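Local coordinates for B-cell lymphoma 3 protein (Homo sapiens, PDB 1K1A) that regulates transcription of NF-kappa-B target genes, joins p50 or p52 homodimers in complexes, and is represented here by its ankyrin repeat domain, at residues R37-Y42 with V66-S71; T57-V62 with S91-R96; E159-S164 with L196-T201. All blocks are in the same frame, centred on the assembly; numbering follows the deposited sequence. Where two conformers were deposited one is given.

Overall arrangement
The chain is an elongated stack of ankyrin repeats, with no strand. Contacts 2 and 3 join neighbouring repeats; contact 1 joins the loop after the first repeat to the second. Contact 1 and contact 2 share helix 59-67: contact 1 uses the turn that follows its C-terminal end, contact 2 its start. Their segments alternate along the chain, with centres about 16 Å apart. Contact 3 comes later, joining helix 163-171 to helix 196-204. Its centre lies about 42 Å from that of contact 1 and 31 Å from that of contact 2. Contacts 1 and 3 lie on opposite sides of the chain's centre. Each contact links parts about one repeat apart, as expected of a stack built by repeat-to-repeat packing.

Contact 1 (R37-Y42 with V66-S71); sequences RELDIY and VTAGAS
The CA atoms of Leu39 and Ala70 stand 5.6 Å apart where the irregular loop 37-42 passes the last turn of helix 59-67 and the residues that follow it. One hydrogen bond fixes the meeting. Ser71 N donates to Asp40 OD2 over 2.7 Å, nearly straight at 165°, and meets the syn lone pair of that oxygen. The other oxygen, OD1, rests 3.6 Å from Ala70 CB. The carboxylate thus takes a backbone N-H with one oxygen and touches a methyl with the other. With CG of Asp40 anti to its own carbonyl carbon (chi1 -72°), the carboxylate is carried to the 70-71 backbone. Asp40 is also the centre of an inverse gamma turn, closed by a weak bond from Ile41 N to Leu39 O. An alanine in place of Asp40 would probably leave Ser71 N without this acceptor and Ala70 CB without the oxygen beside it. In the ankyrin fold this ties the loop that leads from the first repeat to the second back onto the second, to which residues 66-71 belong. Gly69 and Ala70 form the Gly-Ala pair familiar from the ankyrin consensus. Gly69 is the first residue to leave helical angles, in a Schellman motif, with Gly69 N bonded back to Val66 O. At its phi of 116° a CB would press on the carbonyl O of Ala68. Leu39 supplies the apolar half of the contact. Its CD1 lies 3.7 Å from Ala68 CB, while its CB faces Ala70 CB at 4.3 Å. Helix 22-34 extends this apolar patch, with Phe32 against Leu39 and Val29 against Ala68. The hydroxyl of Ser71 turns to another task and bonds Met73 N.

Contact 2 (T57-V62 with S91-R96); sequences TLPSVV and SPTCLR
Pro59 and Cys94 bring their CA atoms to 4.7 Å where the starts of helices 59-67 and 92-101 lie side by side. This is helix packing between consecutive ankyrin repeats, the second and the third. Both helices begin with a proline after the N-cap position, Leu58 or Ser91, but only the Ser91 side chain of the two can accept a capping bond. The sulfur of Cys94 carries most of the contact. With SG anti to its carbonyl carbon (chi1 -80°), the sulfur is placed against the 57-59 backbone. It lies 3.8 Å from Thr57 CA and equally far from Leu58 N. Pro59 CD is 4.0 Å from SG, and Val62 CG2 adds a methyl at 4.2 Å. The thiol thus packs against the turn that enters helix 59-67 and against its first residues. Thr57 shapes that turn: it has positive phi and ends the preceding helix in a Schellman motif. Beside the sulfur, the ring of Pro59 approaches Thr93, with CB 4.1 Å from the carbonyl O. All of this is van der Waals packing. Val62 also touches Leu50 and Ala53 of helix 49-55 and Ala97 and Leu98 of helix 92-101. Ser91 caps its own helix through a weak bond from Cys94 N to OG, 3.4 Å long, and this same OG lies 4.5 Å from Thr57 CG2.

Contact 3 (E159-S164 with L196-T201); sequences ENNSLS and LPLVRT
Leu163 lays its side chain alongside that of Leu198, the two running past each other in opposite directions. Leu163 CB is 3.9 Å from Leu198 CD1, and the CD1 methyls of the two leucines are also in touch. In Leu163, CG is anti to the backbone N (chi1 -178°), which carries CG toward helix 196-204; chi2 (58°) then sets the methyls. The two methyls divide the work. CD1 reaches Thr201 OG1 at 3.6 Å, and CD2 meets Pro197 CB at 4.1 Å, the leucine crossing the proline at about a right angle. Leu163 is therefore spread over three residues from the first turns of the facing helix. The closest backbone approach is between the CA atoms of Leu163 and Leu198, at 6.2 Å. The contact joins the fifth and sixth ankyrin repeats through helices 163-171 and 196-204. Asn161 lies in the turn before the first of these. It has positive phi and closes the preceding helix in a Schellman motif, while Ser162 is the N-cap of the next and accepts a weak bond from Met165 N. The Asn161 side chain leans over Leu198 from this turn, with OD1 3.7 Å from CD1 and 4.0 Å from CD2. Leu198 is buried and also packs on Ala190 of helix 186-193. Thr201 touches Val166, Gln167 and Leu170, which carries the packing further along helix 163-171. Its hydroxyl makes a weak hydrogen bond, 3.4 Å long, back to Pro197 O within its own helix. Across the two segments the contact is made of aliphatic carbons, with the Asn161 amide oxygen, the Thr201 hydroxyl and the Pro197 carbonyl O also touching carbon. It is thus held by fit of shape at the surface of the stack, without a directional polar bond between the segments.

Contact 1 (R37-Y42 with V66-S71)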
ATOM      1  N   ARG A  37      -6.522 -26.095  17.273  1.00 30.41           N
ATOM      2  CA  ARG A  37      -5.756 -25.880  16.046  1.00 29.90           C
ATOM      3  C   ARG A  37      -5.736 -24.410  15.648  1.00 29.15           C
ATOM      4  O   ARG A  37      -6.733 -23.705  15.796  1.00 28.95           O
ATOM      5  CB  ARG A  37      -6.331 -26.708  14.897  1.00 30.33           C
ATOM      6  CG  ARG A  37      -6.566 -28.163  15.230  1.00 32.20           C
ATOM      7  CD  ARG A  37      -7.335 -28.914  14.162  1.00 35.15           C
ATOM      8  NE  ARG A  37      -6.689 -28.829  12.856  1.00 37.40           N
ATOM      9  CZ  ARG A  37      -7.089 -29.505  11.788  1.00 38.95           C
ATOM     10  NH1 ARG A  37      -8.142 -30.314  11.873  1.00 39.28           N
ATOM     11  NH2 ARG A  37      -6.441 -29.374  10.635  1.00 39.32           N
ATOM     12  N   GLU A  38      -4.591 -23.957  15.146  1.00 28.27           N
ATOM     13  CA  GLU A  38      -4.436 -22.596  14.655  1.00 27.47           C
ATOM     14  C   GLU A  38      -5.226 -22.406  13.366  1.00 26.28           C
ATOM     15  O   GLU A  38      -5.353 -23.333  12.570  1.00 26.02           O
ATOM     16  CB  GLU A  38      -2.960 -22.302  14.374  1.00 27.95           C
ATOM     17  CG  GLU A  38      -2.077 -22.255  15.606  1.00 30.01           C
ATOM     18  CD  GLU A  38      -2.363 -21.046  16.477  1.00 32.83           C
ATOM     19  OE1 GLU A  38      -2.057 -19.911  16.050  1.00 34.01           O
ATOM     20  OE2 GLU A  38      -2.907 -21.227  17.585  1.00 34.86           O
ATOM     21  N   LEU A  39      -5.745 -21.200  13.159  1.00 25.02           N
ATOM     22  CA  LEU A  39      -6.430 -20.864  11.917  1.00 23.74           C
ATOM     23  C   LEU A  39      -5.416 -20.384  10.892  1.00 23.30           C
ATOM     24  O   LEU A  39      -5.679 -20.385   9.694  1.00 22.92           O
ATOM     25  CB  LEU A  39      -7.464 -19.768  12.148  1.00 23.79           C
ATOM     26  CG  LEU A  39      -8.679 -20.124  12.992  1.00 22.90           C
ATOM     27  CD1 LEU A  39      -9.662 -18.961  12.970  1.00 24.16           C
ATOM     28  CD2 LEU A  39      -9.326 -21.383  12.462  1.00 23.61           C
ATOM     29  N   ASP A  40      -4.257 -19.952  11.376  1.00 22.79           N
ATOM     30  CA  ASP A  40      -3.202 -19.468  10.498  1.00 22.10           C
ATOM     31  C   ASP A  40      -2.276 -20.599  10.091  1.00 21.41           C
ATOM     32  O   ASP A  40      -1.095 -20.609  10.445  1.00 21.76           O
ATOM     33  CB  ASP A  40      -2.415 -18.345  11.168  1.00 22.64           C
ATOM     34  CG  ASP A  40      -3.209 -17.050  11.251  1.00 24.08           C
ATOM     35  OD1 ASP A  40      -3.986 -16.761  10.308  1.00 25.87           O
ATOM     36  OD2 ASP A  40      -3.119 -16.257  12.213  1.00 26.00           O
ATOM     37  N   ILE A  41      -2.832 -21.561   9.362  1.00 20.09           N
ATOM     38  CA  ILE A  41      -2.080 -22.700   8.866  1.00 19.28           C
ATOM     39  C   ILE A  41      -1.692 -22.460   7.418  1.00 18.08           C
ATOM     40  O   ILE A  41      -2.509 -22.050   6.602  1.00 17.49           O
ATOM     41  CB  ILE A  41      -2.898 -23.996   8.991  1.00 19.93           C
ATOM     42  CG1 ILE A  41      -4.335 -23.785   8.510  1.00 20.91           C
ATOM     43  CG2 ILE A  41      -2.898 -24.481  10.436  1.00 21.06           C
ATOM     44  CD1 ILE A  41      -5.319 -23.571   9.626  1.00 25.27           C
ATOM     45  N   TYR A  42      -0.436 -22.708   7.111  1.00 16.86           N
ATOM     46  CA  TYR A  42       0.083 -22.477   5.772  1.00 16.84           C
ATOM     47  C   TYR A  42      -0.086 -23.675   4.837  1.00 16.50           C
ATOM     48  O   TYR A  42       0.041 -24.820   5.263  1.00 16.48           O
ATOM     49  CB  TYR A  42       1.572 -22.150   5.864  1.00 16.89           C
ATOM     50  CG  TYR A  42       1.896 -20.780   6.423  1.00 17.94           C
ATOM     51  CD1 TYR A  42       1.606 -19.633   5.700  1.00 19.18           C
ATOM     52  CD2 TYR A  42       2.526 -20.638   7.657  1.00 21.22           C
ATOM     53  CE1 TYR A  42       1.920 -18.370   6.190  1.00 19.71           C
ATOM     54  CE2 TYR A  42       2.850 -19.376   8.158  1.00 22.80           C
ATOM     55  CZ  TYR A  42       2.544 -18.247   7.409  1.00 22.08           C
ATOM     56  OH  TYR A  42       2.855 -16.989   7.881  1.00 23.30           O
ATOM     57  N   VAL A  66     -10.983 -13.206  10.782  1.00 12.38           N
ATOM     58  CA  VAL A  66     -10.314 -12.257  11.673  1.00 13.36           C
ATOM     59  C   VAL A  66     -10.969 -12.236  13.057  1.00 14.17           C
ATOM     60  O   VAL A  66     -10.283 -12.306  14.079  1.00 14.76           O
ATOM     61  CB  VAL A  66     -10.263 -10.860  11.064  1.00 13.23           C
ATOM     62  CG1 VAL A  66      -9.644  -9.861  12.063  1.00 12.92           C
ATOM     63  CG2 VAL A  66      -9.431 -10.907   9.769  1.00 12.94           C
ATOM     64  N   THR A  67     -12.299 -12.204  13.089  1.00 15.02           N
ATOM     65  CA  THR A  67     -13.006 -12.196  14.359  1.00 15.94           C
ATOM     66  C   THR A  67     -12.749 -13.498  15.143  1.00 16.38           C
ATOM     67  O   THR A  67     -12.747 -13.503  16.381  1.00 16.54           O
ATOM     68  CB  THR A  67     -14.523 -11.927  14.154  1.00 15.80           C
ATOM     69  OG1 THR A  67     -15.067 -12.884  13.242  1.00 19.72           O
ATOM     70  CG2 THR A  67     -14.743 -10.611  13.425  1.00 15.11           C
ATOM     71  N   ALA A  68     -12.493 -14.590  14.427  1.00 16.72           N
ATOM     72  CA  ALA A  68     -12.206 -15.875  15.074  1.00 17.53           C
ATOM     73  C   ALA A  68     -10.762 -16.022  15.585  1.00 17.70           C
ATOM     74  O   ALA A  68     -10.431 -17.012  16.238  1.00 18.25           O
ATOM     75  CB  ALA A  68     -12.569 -17.044  14.148  1.00 17.20           C
ATOM     76  N   GLY A  69      -9.897 -15.059  15.265  1.00 17.86           N
ATOM     77  CA  GLY A  69      -8.532 -15.087  15.773  1.00 17.35           C
ATOM     78  C   GLY A  69      -7.412 -15.228  14.752  1.00 17.46           C
ATOM     79  O   GLY A  69      -6.230 -15.329  15.127  1.00 16.68           O
ATOM     80  N   ALA A  70      -7.759 -15.283  13.468  1.00 17.05           N
ATOM     81  CA  ALA A  70      -6.721 -15.328  12.429  1.00 17.40           C
ATOM     82  C   ALA A  70      -5.979 -13.993  12.419  1.00 17.80           C
ATOM     83  O   ALA A  70      -6.601 -12.935  12.456  1.00 18.19           O
ATOM     84  CB  ALA A  70      -7.325 -15.610  11.066  1.00 17.02           C
ATOM     85  N   SER A  71      -4.655 -14.047  12.333  1.00 18.39           N
ATOM     86  CA  SER A  71      -3.832 -12.841  12.423  1.00 18.66           C
ATOM     87  C   SER A  71      -3.692 -12.083  11.109  1.00 18.34           C
ATOM     88  O   SER A  71      -3.293 -12.644  10.095  1.00 18.36           O
ATOM     89  CB  SER A  71      -2.435 -13.187  12.954  1.00 19.18           C
ATOM     90  OG  SER A  71      -1.589 -12.039  12.944  1.00 18.97           O
TER

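Contact 2 (T57-V62 with S91-R96)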
ATOM      1  N   THR A  57     -11.203 -12.288  -2.894  1.00 18.58           N
ATOM      2  CA  THR A  57     -12.127 -11.163  -2.674  1.00 18.91           C
ATOM      3  C   THR A  57     -13.439 -11.574  -1.993  1.00 18.02           C
ATOM      4  O   THR A  57     -14.520 -11.397  -2.539  1.00 18.91           O
ATOM      5  CB  THR A  57     -12.393 -10.344  -3.962  1.00 19.44           C
ATOM      6  OG1 THR A  57     -13.151 -11.123  -4.904  1.00 21.18           O
ATOM      7  CG2 THR A  57     -11.091 -10.056  -4.683  1.00 21.00           C
ATOM      8  N   LEU A  58     -13.323 -12.105  -0.786  1.00 17.03           N
ATOM      9  CA  LEU A  58     -14.478 -12.534  -0.004  1.00 15.97           C
ATOM     10  C   LEU A  58     -14.510 -11.803   1.331  1.00 15.32           C
ATOM     11  O   LEU A  58     -14.091 -12.350   2.356  1.00 15.01           O
ATOM     12  CB  LEU A  58     -14.394 -14.038   0.243  1.00 15.59           C
ATOM     13  CG  LEU A  58     -14.462 -14.927  -0.996  1.00 16.20           C
ATOM     14  CD1 LEU A  58     -14.039 -16.359  -0.653  1.00 15.65           C
ATOM     15  CD2 LEU A  58     -15.873 -14.898  -1.585  1.00 16.18           C
ATOM     16  N   PRO A  59     -15.012 -10.572   1.331  1.00 15.17           N
ATOM     17  CA  PRO A  59     -15.037  -9.751   2.549  1.00 14.63           C
ATOM     18  C   PRO A  59     -15.737 -10.431   3.738  1.00 14.33           C
ATOM     19  O   PRO A  59     -15.258 -10.325   4.872  1.00 14.10           O
ATOM     20  CB  PRO A  59     -15.784  -8.490   2.104  1.00 15.81           C
ATOM     21  CG  PRO A  59     -16.520  -8.909   0.859  1.00 16.55           C
ATOM     22  CD  PRO A  59     -15.604  -9.869   0.177  1.00 15.35           C
ATOM     23  N   SER A  60     -16.829 -11.155   3.494  1.00 13.42           N
ATOM     24  CA  SER A  60     -17.521 -11.831   4.592  1.00 12.99           C
ATOM     25  C   SER A  60     -16.665 -12.913   5.250  1.00 12.50           C
ATOM     26  O   SER A  60     -16.758 -13.139   6.456  1.00 12.15           O
ATOM     27  CB  SER A  60     -18.828 -12.454   4.119  1.00 13.11           C
ATOM     28  OG  SER A  60     -19.772 -11.457   3.790  0.72 13.35           O
ATOM     29  N   VAL A  61     -15.853 -13.597   4.449  1.00 12.11           N
ATOM     30  CA  VAL A  61     -14.962 -14.623   4.971  1.00 12.06           C
ATOM     31  C   VAL A  61     -13.818 -13.982   5.757  1.00 12.49           C
ATOM     32  O   VAL A  61     -13.409 -14.482   6.816  1.00 11.22           O
ATOM     33  CB  VAL A  61     -14.435 -15.522   3.848  1.00 12.35           C
ATOM     34  CG1 VAL A  61     -13.574 -16.647   4.409  0.50 12.35           C
ATOM     35  CG2 VAL A  61     -15.607 -16.090   3.042  0.50 11.95           C
ATOM     36  N   VAL A  62     -13.315 -12.866   5.240  1.00 12.45           N
ATOM     37  CA  VAL A  62     -12.265 -12.123   5.922  1.00 12.90           C
ATOM     38  C   VAL A  62     -12.727 -11.769   7.340  1.00 13.14           C
ATOM     39  O   VAL A  62     -12.003 -11.973   8.314  1.00 13.22           O
ATOM     40  CB  VAL A  62     -11.925 -10.823   5.171  1.00 12.80           C
ATOM     41  CG1 VAL A  62     -11.044  -9.911   6.039  1.00 12.92           C
ATOM     42  CG2 VAL A  62     -11.246 -11.123   3.821  1.00 12.78           C
ATOM     43  N   SER A  91      -8.816  -4.077  -3.660  1.00 18.02           N
ATOM     44  CA  SER A  91     -10.059  -4.481  -3.009  1.00 17.92           C
ATOM     45  C   SER A  91     -10.331  -3.689  -1.751  1.00 17.52           C
ATOM     46  O   SER A  91      -9.997  -4.118  -0.651  1.00 17.38           O
ATOM     47  CB  SER A  91     -10.027  -5.980  -2.684  1.00 18.05           C
ATOM     48  OG  SER A  91     -11.249  -6.403  -2.106  1.00 19.60           O
ATOM     49  N   PRO A  92     -10.944  -2.526  -1.920  1.00 17.45           N
ATOM     50  CA  PRO A  92     -11.318  -1.677  -0.790  1.00 16.82           C
ATOM     51  C   PRO A  92     -12.264  -2.372   0.197  1.00 16.54           C
ATOM     52  O   PRO A  92     -12.214  -2.071   1.383  1.00 15.64           O
ATOM     53  CB  PRO A  92     -12.054  -0.509  -1.458  1.00 17.34           C
ATOM     54  CG  PRO A  92     -11.602  -0.516  -2.865  1.00 17.96           C
ATOM     55  CD  PRO A  92     -11.298  -1.924  -3.215  1.00 17.55           C
ATOM     56  N   THR A  93     -13.122  -3.265  -0.285  1.00 16.68           N
ATOM     57  CA  THR A  93     -14.058  -3.932   0.618  1.00 16.85           C
ATOM     58  C   THR A  93     -13.357  -4.928   1.527  1.00 16.18           C
ATOM     59  O   THR A  93     -13.709  -5.057   2.695  1.00 16.24           O
ATOM     60  CB  THR A  93     -15.215  -4.606  -0.144  1.00 17.45           C
ATOM     61  OG1 THR A  93     -14.689  -5.513  -1.116  1.00 19.28           O
ATOM     62  CG2 THR A  93     -15.963  -3.575  -0.977  1.00 17.65           C
ATOM     63  N   CYS A  94     -12.368  -5.641   0.995  1.00 15.25           N
ATOM     64  CA  CYS A  94     -11.608  -6.565   1.827  1.00 15.09           C
ATOM     65  C   CYS A  94     -10.740  -5.791   2.813  1.00 14.02           C
ATOM     66  O   CYS A  94     -10.566  -6.206   3.958  1.00 13.62           O
ATOM     67  CB  CYS A  94     -10.759  -7.505   0.979  1.00 15.13           C
ATOM     68  SG  CYS A  94     -11.689  -8.879   0.273  1.00 19.29           S
ATOM     69  N   LEU A  95     -10.200  -4.662   2.368  1.00 12.90           N
ATOM     70  CA  LEU A  95      -9.386  -3.837   3.250  1.00 12.40           C
ATOM     71  C   LEU A  95     -10.247  -3.306   4.388  1.00 12.45           C
ATOM     72  O   LEU A  95      -9.831  -3.294   5.543  1.00 11.64           O
ATOM     73  CB  LEU A  95      -8.735  -2.690   2.477  1.00 12.26           C
ATOM     74  CG  LEU A  95      -7.838  -1.753   3.287  1.00 12.96           C
ATOM     75  CD1 LEU A  95      -6.709  -2.532   3.966  1.00 12.63           C
ATOM     76  CD2 LEU A  95      -7.272  -0.657   2.379  1.00 12.16           C
ATOM     77  N   ARG A  96     -11.455  -2.867   4.052  1.00 12.85           N
ATOM     78  CA  ARG A  96     -12.387  -2.394   5.057  1.00 13.96           C
ATOM     79  C   ARG A  96     -12.748  -3.521   6.025  1.00 14.00           C
ATOM     80  O   ARG A  96     -12.792  -3.320   7.230  1.00 14.16           O
ATOM     81  CB  ARG A  96     -13.652  -1.848   4.392  1.00 14.76           C
ATOM     82  CG  ARG A  96     -14.573  -1.102   5.343  1.00 17.56           C
ATOM     83  CD  ARG A  96     -15.725  -0.402   4.657  1.00 22.82           C
ATOM     84  NE  ARG A  96     -15.287   0.755   3.879  1.00 25.89           N
ATOM     85  CZ  ARG A  96     -15.056   1.953   4.400  1.00 28.40           C
ATOM     86  NH1 ARG A  96     -15.218   2.154   5.700  1.00 30.61           N
ATOM     87  NH2 ARG A  96     -14.668   2.954   3.623  1.00 29.04           N
TER

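Contact 3 (E159-S164 with L196-T201)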
ATOM      1  N   GLU A 159       6.841   9.727 -10.152  1.00 20.02           N
ATOM      2  CA  GLU A 159       7.563   8.902 -11.126  1.00 21.18           C
ATOM      3  C   GLU A 159       6.634   8.077 -12.026  1.00 21.07           C
ATOM      4  O   GLU A 159       6.940   7.846 -13.206  1.00 21.01           O
ATOM      5  CB  GLU A 159       8.584   8.011 -10.425  1.00 21.57           C
ATOM      6  CG  GLU A 159       9.657   8.808  -9.709  1.00 24.97           C
ATOM      7  CD  GLU A 159      10.771   7.949  -9.157  1.00 28.96           C
ATOM      8  OE1 GLU A 159      10.507   6.779  -8.798  1.00 33.02           O
ATOM      9  OE2 GLU A 159      11.913   8.451  -9.070  1.00 31.61           O
ATOM     10  N   ASN A 160       5.489   7.662 -11.483  1.00 20.76           N
ATOM     11  CA  ASN A 160       4.487   6.917 -12.250  1.00 20.75           C
ATOM     12  C   ASN A 160       3.631   7.837 -13.115  1.00 20.39           C
ATOM     13  O   ASN A 160       2.701   7.380 -13.787  1.00 20.14           O
ATOM     14  CB  ASN A 160       3.548   6.135 -11.312  1.00 21.21           C
ATOM     15  CG  ASN A 160       4.278   5.107 -10.455  1.00 22.54           C
ATOM     16  OD1 ASN A 160       5.398   4.695 -10.762  1.00 24.10           O
ATOM     17  ND2 ASN A 160       3.631   4.681  -9.369  1.00 23.57           N
ATOM     18  N   ASN A 161       3.920   9.135 -13.070  1.00 19.97           N
ATOM     19  CA  ASN A 161       3.139  10.128 -13.805  1.00 20.09           C
ATOM     20  C   ASN A 161       1.629   9.998 -13.568  1.00 19.52           C
ATOM     21  O   ASN A 161       0.842   9.916 -14.508  1.00 19.44           O
ATOM     22  CB  ASN A 161       3.463  10.090 -15.307  1.00 20.59           C
ATOM     23  CG  ASN A 161       2.828  11.240 -16.067  1.00 21.70           C
ATOM     24  OD1 ASN A 161       2.697  12.344 -15.542  1.00 23.47           O
ATOM     25  ND2 ASN A 161       2.405  10.980 -17.307  1.00 23.40           N
ATOM     26  N   SER A 162       1.235   9.965 -12.297  1.00 19.10           N
ATOM     27  CA  SER A 162      -0.175   9.892 -11.939  1.00 18.42           C
ATOM     28  C   SER A 162      -0.627  11.164 -11.228  1.00 18.03           C
ATOM     29  O   SER A 162      -0.457  11.306 -10.012  1.00 17.94           O
ATOM     30  CB  SER A 162      -0.457   8.690 -11.041  1.00 18.61           C
ATOM     31  OG  SER A 162      -1.837   8.674 -10.680  1.00 18.78           O
ATOM     32  N   LEU A 163      -1.208  12.076 -11.991  1.00 17.13           N
ATOM     33  CA  LEU A 163      -1.702  13.327 -11.438  1.00 16.84           C
ATOM     34  C   LEU A 163      -2.783  13.092 -10.370  1.00 16.39           C
ATOM     35  O   LEU A 163      -2.871  13.832  -9.401  1.00 15.81           O
ATOM     36  CB  LEU A 163      -2.246  14.221 -12.551  1.00 16.44           C
ATOM     37  CG  LEU A 163      -2.747  15.595 -12.114  1.00 16.67           C
ATOM     38  CD1 LEU A 163      -1.642  16.381 -11.404  1.00 15.92           C
ATOM     39  CD2 LEU A 163      -3.276  16.369 -13.313  1.00 18.01           C
ATOM     40  N   SER A 164      -3.612  12.075 -10.564  1.00 16.11           N
ATOM     41  CA  SER A 164      -4.629  11.753  -9.566  1.00 16.65           C
ATOM     42  C   SER A 164      -3.991  11.432  -8.205  1.00 15.96           C
ATOM     43  O   SER A 164      -4.379  12.003  -7.181  1.00 16.26           O
ATOM     44  CB  SER A 164      -5.510  10.590 -10.044  1.00 16.60           C
ATOM     45  OG  SER A 164      -6.291  10.987 -11.163  1.00 19.43           O
ATOM     46  N   LEU A 196       4.456  18.592 -17.272  1.00 22.08           N
ATOM     47  CA  LEU A 196       3.840  19.894 -16.994  1.00 21.76           C
ATOM     48  C   LEU A 196       2.719  19.937 -15.937  1.00 21.08           C
ATOM     49  O   LEU A 196       2.785  20.745 -15.029  1.00 20.81           O
ATOM     50  CB  LEU A 196       3.388  20.582 -18.289  1.00 21.80           C
ATOM     51  CG  LEU A 196       4.462  20.763 -19.376  1.00 23.13           C
ATOM     52  CD1 LEU A 196       3.952  21.672 -20.469  1.00 23.03           C
ATOM     53  CD2 LEU A 196       5.777  21.297 -18.800  1.00 23.50           C
ATOM     54  N   PRO A 197       1.678  19.115 -16.072  1.00 20.60           N
ATOM     55  CA  PRO A 197       0.579  19.127 -15.096  1.00 20.22           C
ATOM     56  C   PRO A 197       1.081  18.868 -13.678  1.00 19.67           C
ATOM     57  O   PRO A 197       0.583  19.479 -12.725  1.00 19.53           O
ATOM     58  CB  PRO A 197      -0.320  17.980 -15.566  1.00 20.43           C
ATOM     59  CG  PRO A 197      -0.010  17.836 -17.024  1.00 20.78           C
ATOM     60  CD  PRO A 197       1.450  18.133 -17.148  1.00 20.94           C
ATOM     61  N   LEU A 198       2.070  17.986 -13.546  1.00 18.92           N
ATOM     62  CA  LEU A 198       2.640  17.678 -12.239  1.00 18.49           C
ATOM     63  C   LEU A 198       3.490  18.828 -11.710  1.00 17.60           C
ATOM     64  O   LEU A 198       3.466  19.125 -10.521  1.00 17.22           O
ATOM     65  CB  LEU A 198       3.456  16.380 -12.284  1.00 18.40           C
ATOM     66  CG  LEU A 198       2.652  15.093 -12.026  1.00 19.75           C
ATOM     67  CD1 LEU A 198       1.581  14.897 -13.080  1.00 21.54           C
ATOM     68  CD2 LEU A 198       3.559  13.869 -11.934  1.00 19.33           C
ATOM     69  N   VAL A 199       4.258  19.461 -12.590  1.00 16.93           N
ATOM     70  CA  VAL A 199       5.070  20.591 -12.176  1.00 16.11           C
ATOM     71  C   VAL A 199       4.152  21.679 -11.625  1.00 15.85           C
ATOM     72  O   VAL A 199       4.402  22.233 -10.552  1.00 15.90           O
ATOM     73  CB  VAL A 199       5.936  21.147 -13.338  1.00 16.18           C
ATOM     74  CG1 VAL A 199       6.753  22.344 -12.866  1.00 16.32           C
ATOM     75  CG2 VAL A 199       6.861  20.062 -13.880  1.00 15.73           C
ATOM     76  N   ARG A 200       3.069  21.958 -12.344  1.00 15.27           N
ATOM     77  CA  ARG A 200       2.121  22.983 -11.917  1.00 15.33           C
ATOM     78  C   ARG A 200       1.533  22.664 -10.549  1.00 14.99           C
ATOM     79  O   ARG A 200       1.448  23.541  -9.685  1.00 15.03           O
ATOM     80  CB  ARG A 200       0.981  23.141 -12.928  1.00 15.81           C
ATOM     81  CG  ARG A 200       1.358  23.900 -14.205  1.00 17.81           C
ATOM     82  CD  ARG A 200       0.246  23.946 -15.253  1.00 21.17           C
ATOM     83  NE  ARG A 200       0.727  24.459 -16.533  1.00 22.96           N
ATOM     84  CZ  ARG A 200       0.741  23.767 -17.663  1.00 23.93           C
ATOM     85  NH1 ARG A 200       0.284  22.515 -17.694  1.00 25.14           N
ATOM     86  NH2 ARG A 200       1.216  24.324 -18.768  1.00 24.19           N
ATOM     87  N   THR A 201       1.112  21.416 -10.369  1.00 14.24           N
ATOM     88  CA  THR A 201       0.500  20.985  -9.112  1.00 14.62           C
ATOM     89  C   THR A 201       1.475  21.066  -7.927  1.00 13.33           C
ATOM     90  O   THR A 201       1.138  21.611  -6.880  1.00 13.11           O
ATOM     91  CB  THR A 201      -0.080  19.569  -9.259  1.00 14.86           C
ATOM     92  OG1 THR A 201      -1.325  19.638  -9.969  1.00 18.12           O
ATOM     93  CG2 THR A 201      -0.485  19.007  -7.907  1.00 15.91           C
TER